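Local coordinates for protein homoserine kinase (Cytophaga hutchinsonii, PDB 4P52) that probably phosphorylates the side-chain hydroxyl of homoserine, using ATP as the phosphate donor, as a GHMP-family homoserine kinase, at residues A[160-173]-A[176-189]. Residues are numbered along the deposited sequence; the frame is centred on the assembly and turned at random.
Sequences AHADNVAPCLYGGF and VRSYDPLDVVKLPV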
ATOM      1  N   ALA A 160     -12.405 -18.490   2.868  1.00 58.74           N
ATOM      2  CA  ALA A 160     -12.383 -17.988   1.478  1.00 55.26           C
ATOM      3  C   ALA A 160     -11.297 -16.945   1.231  1.00 51.30           C
ATOM      4  O   ALA A 160     -11.093 -16.048   2.053  1.00 51.07           O
ATOM      5  CB  ALA A 160     -13.745 -17.440   1.080  1.00 53.48           C
ATOM      6  N   HIS A 161     -10.593 -17.054   0.104  1.00 46.79           N
ATOM      7  CA  HIS A 161      -9.510 -16.099  -0.175  1.00 41.98           C
ATOM      8  C   HIS A 161      -9.754 -15.268  -1.414  1.00 34.02           C
ATOM      9  O   HIS A 161      -9.560 -15.746  -2.524  1.00 35.14           O
ATOM     10  CB  HIS A 161      -8.139 -16.783  -0.230  1.00 45.80           C
ATOM     11  CG  HIS A 161      -7.682 -17.319   1.090  1.00 57.30           C
ATOM     12  ND1 HIS A 161      -7.649 -18.670   1.376  1.00 60.58           N
ATOM     13  CD2 HIS A 161      -7.262 -16.684   2.212  1.00 61.66           C
ATOM     14  CE1 HIS A 161      -7.211 -18.846   2.609  1.00 60.92           C
ATOM     15  NE2 HIS A 161      -6.971 -17.658   3.139  1.00 61.88           N
ATOM     16  N   ALA A 162     -10.169 -14.020  -1.215  1.00 29.71           N
ATOM     17  CA  ALA A 162     -10.507 -13.135  -2.315  1.00 27.71           C
ATOM     18  C   ALA A 162      -9.321 -12.844  -3.195  1.00 28.53           C
ATOM     19  O   ALA A 162      -9.480 -12.632  -4.396  1.00 29.15           O
ATOM     20  CB  ALA A 162     -11.115 -11.857  -1.816  1.00 26.88           C
ATOM     21  N   ASP A 163      -8.126 -12.853  -2.621  1.00 28.95           N
ATOM     22  CA  ASP A 163      -6.940 -12.621  -3.433  1.00 29.10           C
ATOM     23  C   ASP A 163      -6.581 -13.812  -4.312  1.00 28.96           C
ATOM     24  O   ASP A 163      -5.735 -13.692  -5.195  1.00 28.90           O
ATOM     25  CB  ASP A 163      -5.747 -12.143  -2.616  1.00 30.38           C
ATOM     26  CG  ASP A 163      -5.254 -13.167  -1.608  1.00 32.11           C
ATOM     27  OD1 ASP A 163      -5.856 -14.271  -1.459  1.00 33.39           O
ATOM     28  OD2 ASP A 163      -4.239 -12.834  -0.946  1.00 31.14           O
ATOM     29  N   ASN A 164      -7.246 -14.947  -4.100  1.00 28.06           N
ATOM     30  CA  ASN A 164      -7.252 -16.014  -5.122  1.00 26.78           C
ATOM     31  C   ASN A 164      -8.482 -15.912  -6.035  1.00 25.19           C
ATOM     32  O   ASN A 164      -8.352 -15.888  -7.262  1.00 24.48           O
ATOM     33  CB  ASN A 164      -7.213 -17.397  -4.491  1.00 27.29           C
ATOM     34  CG  ASN A 164      -5.913 -17.682  -3.771  1.00 28.79           C
ATOM     35  OD1 ASN A 164      -5.921 -17.872  -2.558  1.00 34.51           O
ATOM     36  ND2 ASN A 164      -4.797 -17.753  -4.507  1.00 25.00           N
ATOM     37  N   VAL A 165      -9.662 -15.830  -5.422  1.00 24.72           N
ATOM     38  CA  VAL A 165     -10.919 -15.914  -6.133  1.00 24.78           C
ATOM     39  C   VAL A 165     -11.132 -14.752  -7.106  1.00 25.82           C
ATOM     40  O   VAL A 165     -11.480 -14.989  -8.260  1.00 25.30           O
ATOM     41  CB  VAL A 165     -12.116 -16.003  -5.164  1.00 25.60           C
ATOM     42  CG1 VAL A 165     -13.400 -16.158  -5.938  1.00 26.10           C
ATOM     43  CG2 VAL A 165     -11.995 -17.210  -4.247  1.00 25.66           C
ATOM     44  N   ALA A 166     -10.933 -13.502  -6.654  1.00 25.98           N
ATOM     45  CA  ALA A 166     -11.183 -12.339  -7.516  1.00 24.55           C
ATOM     46  C   ALA A 166     -10.336 -12.328  -8.809  1.00 23.61           C
ATOM     47  O   ALA A 166     -10.910 -12.181  -9.907  1.00 23.01           O
ATOM     48  CB  ALA A 166     -11.072 -11.023  -6.754  1.00 24.42           C
ATOM     49  N   PRO A 167      -8.993 -12.504  -8.700  1.00 22.42           N
ATOM     50  CA  PRO A 167      -8.189 -12.519  -9.939  1.00 21.51           C
ATOM     51  C   PRO A 167      -8.487 -13.743 -10.822  1.00 22.23           C
ATOM     52  O   PRO A 167      -8.340 -13.691 -12.070  1.00 22.83           O
ATOM     53  CB  PRO A 167      -6.733 -12.554  -9.440  1.00 20.35           C
ATOM     54  CG  PRO A 167      -6.813 -13.104  -8.057  1.00 20.94           C
ATOM     55  CD  PRO A 167      -8.154 -12.675  -7.497  1.00 22.17           C
ATOM     56  N   CYS A 168      -8.904 -14.830 -10.185  1.00 21.73           N
ATOM     57  CA  CYS A 168      -9.263 -16.000 -10.917  1.00 22.71           C
ATOM     58  C   CYS A 168     -10.492 -15.702 -11.790  1.00 23.15           C
ATOM     59  O   CYS A 168     -10.506 -15.991 -12.988  1.00 24.30           O
ATOM     60  CB  CYS A 168      -9.545 -17.165  -9.973  1.00 24.94           C
ATOM     61  SG  CYS A 168      -9.951 -18.633 -10.931  1.00 28.31           S
ATOM     62  N   LEU A 169     -11.507 -15.121 -11.176  1.00 22.31           N
ATOM     63  CA  LEU A 169     -12.744 -14.809 -11.853  1.00 23.47           C
ATOM     64  C   LEU A 169     -12.626 -13.622 -12.799  1.00 24.69           C
ATOM     65  O   LEU A 169     -13.222 -13.631 -13.858  1.00 26.30           O
ATOM     66  CB  LEU A 169     -13.857 -14.549 -10.827  1.00 23.38           C
ATOM     67  CG  LEU A 169     -15.211 -14.060 -11.338  1.00 24.82           C
ATOM     68  CD1 LEU A 169     -15.948 -15.079 -12.225  1.00 24.46           C
ATOM     69  CD2 LEU A 169     -16.062 -13.650 -10.142  1.00 25.46           C
ATOM     70  N   TYR A 170     -11.875 -12.602 -12.411  1.00 24.70           N
ATOM     71  CA  TYR A 170     -11.864 -11.358 -13.155  1.00 25.29           C
ATOM     72  C   TYR A 170     -10.716 -11.288 -14.100  1.00 25.21           C
ATOM     73  O   TYR A 170     -10.709 -10.447 -14.981  1.00 26.07           O
ATOM     74  CB  TYR A 170     -11.760 -10.160 -12.225  1.00 27.51           C
ATOM     75  CG  TYR A 170     -12.958  -9.955 -11.349  1.00 32.35           C
ATOM     76  CD1 TYR A 170     -14.235 -10.268 -11.782  1.00 34.80           C
ATOM     77  CD2 TYR A 170     -12.818  -9.423 -10.075  1.00 36.03           C
ATOM     78  CE1 TYR A 170     -15.340 -10.080 -10.960  1.00 36.96           C
ATOM     79  CE2 TYR A 170     -13.914  -9.223  -9.253  1.00 36.99           C
ATOM     80  CZ  TYR A 170     -15.170  -9.545  -9.706  1.00 38.21           C
ATOM     81  OH  TYR A 170     -16.245  -9.321  -8.878  1.00 42.76           O
ATOM     82  N   GLY A 171      -9.720 -12.146 -13.907  1.00 25.37           N
ATOM     83  CA  GLY A 171      -8.455 -11.992 -14.621  1.00 24.35           C
ATOM     84  C   GLY A 171      -7.637 -10.836 -14.081  1.00 23.82           C
ATOM     85  O   GLY A 171      -8.140  -9.973 -13.363  1.00 22.96           O
ATOM     86  N   GLY A 172      -6.352 -10.851 -14.400  1.00 23.80           N
ATOM     87  CA  GLY A 172      -5.501  -9.716 -14.140  1.00 23.38           C
ATOM     88  C   GLY A 172      -4.914  -9.699 -12.755  1.00 22.80           C
ATOM     89  O   GLY A 172      -4.791 -10.746 -12.090  1.00 22.80           O
ATOM     90  N   PHE A 173      -4.559  -8.489 -12.332  1.00 22.27           N
ATOM     91  CA  PHE A 173      -3.915  -8.244 -11.066  1.00 22.18           C
ATOM     92  C   PHE A 173      -4.856  -7.448 -10.164  1.00 22.66           C
ATOM     93  O   PHE A 173      -5.366  -6.402 -10.554  1.00 23.60           O
ATOM     94  CB  PHE A 173      -2.634  -7.455 -11.309  1.00 23.62           C
ATOM     95  CG  PHE A 173      -1.713  -7.472 -10.147  1.00 24.83           C
ATOM     96  CD1 PHE A 173      -2.053  -6.808  -8.974  1.00 24.97           C
ATOM     97  CD2 PHE A 173      -0.509  -8.183 -10.214  1.00 25.88           C
ATOM     98  CE1 PHE A 173      -1.220  -6.851  -7.868  1.00 27.11           C
ATOM     99  CE2 PHE A 173       0.334  -8.241  -9.106  1.00 26.87           C
ATOM    100  CZ  PHE A 173      -0.031  -7.569  -7.930  1.00 27.99           C
ATOM    101  N   VAL A 176      -7.192  -6.503  -2.950  1.00 25.64           N
ATOM    102  CA  VAL A 176      -8.357  -6.702  -2.087  1.00 26.14           C
ATOM    103  C   VAL A 176      -8.205  -5.741  -0.925  1.00 29.40           C
ATOM    104  O   VAL A 176      -7.447  -5.991   0.049  1.00 30.81           O
ATOM    105  CB  VAL A 176      -8.483  -8.134  -1.563  1.00 24.52           C
ATOM    106  CG1 VAL A 176      -9.748  -8.272  -0.720  1.00 25.02           C
ATOM    107  CG2 VAL A 176      -8.504  -9.106  -2.728  1.00 22.98           C
ATOM    108  N   ARG A 177      -8.917  -4.626  -1.041  1.00 29.56           N
ATOM    109  CA  ARG A 177      -8.729  -3.521  -0.147  1.00 30.23           C
ATOM    110  C   ARG A 177      -9.389  -3.787   1.214  1.00 31.33           C
ATOM    111  O   ARG A 177      -8.894  -3.320   2.232  1.00 32.05           O
ATOM    112  CB  ARG A 177      -9.303  -2.278  -0.810  1.00 31.63           C
ATOM    113  CG  ARG A 177      -8.874  -0.968  -0.198  1.00 31.89           C
ATOM    114  CD  ARG A 177     -10.124  -0.247   0.226  1.00 33.51           C
ATOM    115  NE  ARG A 177     -10.374  -0.375   1.661  1.00 34.27           N
ATOM    116  CZ  ARG A 177     -11.581  -0.389   2.227  1.00 34.40           C
ATOM    117  NH1 ARG A 177     -12.672  -0.343   1.491  1.00 33.85           N
ATOM    118  NH2 ARG A 177     -11.695  -0.475   3.546  1.00 35.74           N
ATOM    119  N   SER A 178     -10.496  -4.530   1.211  1.00 31.85           N
ATOM    120  CA  SER A 178     -11.202  -4.943   2.419  1.00 34.76           C
ATOM    121  C   SER A 178     -11.997  -6.230   2.154  1.00 38.58           C
ATOM    122  O   SER A 178     -12.430  -6.454   1.025  1.00 38.33           O
ATOM    123  CB  SER A 178     -12.128  -3.813   2.880  1.00 36.83           C
ATOM    124  OG  SER A 178     -13.013  -4.223   3.910  1.00 39.18           O
ATOM    125  N   TYR A 179     -12.168  -7.076   3.181  1.00 45.48           N
ATOM    126  CA  TYR A 179     -12.995  -8.310   3.096  1.00 51.80           C
ATOM    127  C   TYR A 179     -14.430  -8.021   3.497  1.00 54.75           C
ATOM    128  O   TYR A 179     -15.365  -8.536   2.892  1.00 59.39           O
ATOM    129  CB  TYR A 179     -12.444  -9.462   3.953  1.00 60.22           C
ATOM    130  CG  TYR A 179     -11.489 -10.393   3.217  1.00 83.87           C
ATOM    131  CD1 TYR A 179     -10.133 -10.046   3.042  1.00 97.52           C
ATOM    132  CD2 TYR A 179     -11.923 -11.635   2.696  1.00 90.17           C
ATOM    133  CE1 TYR A 179      -9.245 -10.894   2.364  1.00 99.12           C
ATOM    134  CE2 TYR A 179     -11.032 -12.495   2.021  1.00 86.82           C
ATOM    135  CZ  TYR A 179      -9.697 -12.122   1.855  1.00 93.05           C
ATOM    136  OH  TYR A 179      -8.789 -12.944   1.191  1.00 95.49           O
ATOM    137  N   ASP A 180     -14.615  -7.202   4.521  1.00 54.53           N
ATOM    138  CA  ASP A 180     -15.954  -6.809   4.927  1.00 58.36           C
ATOM    139  C   ASP A 180     -16.035  -5.281   5.125  1.00 58.46           C
ATOM    140  O   ASP A 180     -15.505  -4.737   6.105  1.00 60.25           O
ATOM    141  CB  ASP A 180     -16.404  -7.591   6.173  1.00 65.60           C
ATOM    142  CG  ASP A 180     -17.912  -7.513   6.410  1.00 73.41           C
ATOM    143  OD1 ASP A 180     -18.673  -7.287   5.445  1.00 76.34           O
ATOM    144  OD2 ASP A 180     -18.343  -7.684   7.568  1.00 76.88           O
ATOM    145  N   PRO A 181     -16.681  -4.582   4.170  1.00 54.10           N
ATOM    146  CA  PRO A 181     -17.324  -5.191   2.982  1.00 48.34           C
ATOM    147  C   PRO A 181     -16.292  -5.550   1.912  1.00 43.73           C
ATOM    148  O   PRO A 181     -15.170  -5.044   1.947  1.00 42.70           O
ATOM    149  CB  PRO A 181     -18.261  -4.087   2.492  1.00 49.29           C
ATOM    150  CG  PRO A 181     -17.608  -2.808   2.944  1.00 50.25           C
ATOM    151  CD  PRO A 181     -16.757  -3.104   4.155  1.00 51.62           C
ATOM    152  N   LEU A 182     -16.659  -6.417   0.977  1.00 41.67           N
ATOM    153  CA  LEU A 182     -15.704  -6.914  -0.012  1.00 39.43           C
ATOM    154  C   LEU A 182     -15.384  -5.828  -1.029  1.00 37.64           C
ATOM    155  O   LEU A 182     -16.259  -5.383  -1.784  1.00 39.05           O
ATOM    156  CB  LEU A 182     -16.246  -8.168  -0.681  1.00 40.20           C
ATOM    157  CG  LEU A 182     -15.309  -9.055  -1.506  1.00 41.77           C
ATOM    158  CD1 LEU A 182     -13.934  -9.231  -0.866  1.00 41.43           C
ATOM    159  CD2 LEU A 182     -15.985 -10.401  -1.745  1.00 41.01           C
ATOM    160  N   ASP A 183     -14.142  -5.366  -1.004  1.00 33.85           N
ATOM    161  CA  ASP A 183     -13.741  -4.223  -1.800  1.00 32.92           C
ATOM    162  C   ASP A 183     -12.540  -4.589  -2.656  1.00 31.70           C
ATOM    163  O   ASP A 183     -11.426  -4.691  -2.170  1.00 33.69           O
ATOM    164  CB  ASP A 183     -13.435  -3.027  -0.905  1.00 33.86           C
ATOM    165  CG  ASP A 183     -13.431  -1.712  -1.665  1.00 36.38           C
ATOM    166  OD1 ASP A 183     -13.685  -1.702  -2.894  1.00 38.44           O
ATOM    167  OD2 ASP A 183     -13.178  -0.671  -1.039  1.00 36.34           O
ATOM    168  N   VAL A 184     -12.781  -4.792  -3.941  1.00 30.76           N
ATOM    169  CA  VAL A 184     -11.781  -5.333  -4.860  1.00 29.11           C
ATOM    170  C   VAL A 184     -11.484  -4.344  -5.980  1.00 27.36           C
ATOM    171  O   VAL A 184     -12.381  -3.718  -6.526  1.00 27.45           O
ATOM    172  CB  VAL A 184     -12.265  -6.671  -5.440  1.00 29.08           C
ATOM    173  CG1 VAL A 184     -11.335  -7.136  -6.543  1.00 29.77           C
ATOM    174  CG2 VAL A 184     -12.339  -7.691  -4.326  1.00 27.84           C
ATOM    175  N   VAL A 185     -10.208  -4.213  -6.313  1.00 26.26           N
ATOM    176  CA  VAL A 185      -9.759  -3.198  -7.252  1.00 26.20           C
ATOM    177  C   VAL A 185      -8.846  -3.862  -8.247  1.00 25.76           C
ATOM    178  O   VAL A 185      -7.874  -4.475  -7.849  1.00 26.28           O
ATOM    179  CB  VAL A 185      -9.007  -2.062  -6.502  1.00 26.58           C
ATOM    180  CG1 VAL A 185      -8.432  -1.038  -7.470  1.00 26.97           C
ATOM    181  CG2 VAL A 185      -9.946  -1.378  -5.525  1.00 26.99           C
ATOM    182  N   LYS A 186      -9.155  -3.787  -9.539  1.00 27.15           N
ATOM    183  CA  LYS A 186      -8.245  -4.343 -10.535  1.00 27.96           C
ATOM    184  C   LYS A 186      -7.184  -3.311 -10.921  1.00 29.47           C
ATOM    185  O   LYS A 186      -7.505  -2.169 -11.210  1.00 30.07           O
ATOM    186  CB  LYS A 186      -8.982  -4.814 -11.782  1.00 29.61           C
ATOM    187  CG  LYS A 186      -8.005  -5.472 -12.777  1.00 31.17           C
ATOM    188  CD  LYS A 186      -8.611  -5.943 -14.087  1.00 31.20           C
ATOM    189  CE  LYS A 186      -9.640  -7.037 -13.839  1.00 31.55           C
ATOM    190  NZ  LYS A 186      -9.783  -7.846 -15.068  1.00 31.95           N
ATOM    191  N   LEU A 187      -5.920  -3.715 -10.954  1.00 30.05           N
ATOM    192  CA  LEU A 187      -4.842  -2.768 -11.250  1.00 30.75           C
ATOM    193  C   LEU A 187      -4.149  -3.089 -12.567  1.00 31.42           C
ATOM    194  O   LEU A 187      -3.982  -4.256 -12.893  1.00 31.21           O
ATOM    195  CB  LEU A 187      -3.810  -2.799 -10.124  1.00 30.46           C
ATOM    196  CG  LEU A 187      -4.321  -2.470  -8.725  1.00 30.19           C
ATOM    197  CD1 LEU A 187      -3.212  -2.764  -7.726  1.00 30.54           C
ATOM    198  CD2 LEU A 187      -4.775  -1.025  -8.641  1.00 29.87           C
ATOM    199  N   PRO A 188      -3.725  -2.057 -13.325  1.00 32.46           N
ATOM    200  CA  PRO A 188      -2.907  -2.324 -14.509  1.00 32.35           C
ATOM    201  C   PRO A 188      -1.486  -2.753 -14.121  1.00 34.97           C
ATOM    202  O   PRO A 188      -0.955  -2.322 -13.103  1.00 36.43           O
ATOM    203  CB  PRO A 188      -2.850  -0.967 -15.195  1.00 31.23           C
ATOM    204  CG  PRO A 188      -2.928   0.005 -14.061  1.00 31.21           C
ATOM    205  CD  PRO A 188      -3.948  -0.611 -13.142  1.00 32.02           C
ATOM    206  N   VAL A 189      -0.884  -3.602 -14.936  1.00 35.39           N
ATOM    207  CA  VAL A 189       0.476  -4.038 -14.701  1.00 36.77           C
ATOM    208  C   VAL A 189       1.281  -3.921 -15.985  1.00 36.95           C
ATOM    209  O   VAL A 189       0.705  -3.956 -17.070  1.00 36.89           O
ATOM    210  CB  VAL A 189       0.495  -5.497 -14.193  1.00 38.24           C
ATOM    211  CG1 VAL A 189       0.115  -5.486 -12.710  1.00 41.08           C
ATOM    212  CG2 VAL A 189      -0.398  -6.402 -15.059  1.00 32.47           C
TER
HETATM  213  O   HOH W   1      -4.895  -6.366 -14.266  1.00 25.55           O
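A162, A166 and Y170, one helical turn apart, form the face that helix 162-170 lays on the hairpin of strands 173-178 and 183-187, its axis 10.0 Å from that of 183-187 and turned by 52°. The bumps here are small. The methyl of A162 sits in a hollow walled by V176, Y179 and L182; V176 CG2 is 3.9 Å from A162 CB. A turn on, A166 CB presses on V184 CG1, and V184 CG1 also lies loosely at the edge of the Y170 ring, near its plane. Beside A162, the Y179 ring reaches to the start of the helix, where Y179 OH accepts a bent hydrogen bond from A162 N (3.0 Å, 133°), although the ring is poorly ordered. At the other end, K186 runs extended from the backbone and bends at chi3 (-63°), bringing NZ 2.8 Å from Y170 O, above that carbonyl's plane, and makes a weak hydrogen bond to G171 O. Past the helix, V189 CG1 packs 3.7 Å from F173 CB, the two side chains crossing roughly at right angles; L236 of helix 219-237 touches both. L187 N gives F173 O a nearly straight bond, and a water bridges F173 N to L187 O. Thus small apolar groups fill the interface between helix and hairpin in this GHMP kinase fold, while polar bonds gather at the helix's two ends, where K186's positive charge probably offsets the partial negative charge of the C-terminal carbonyls.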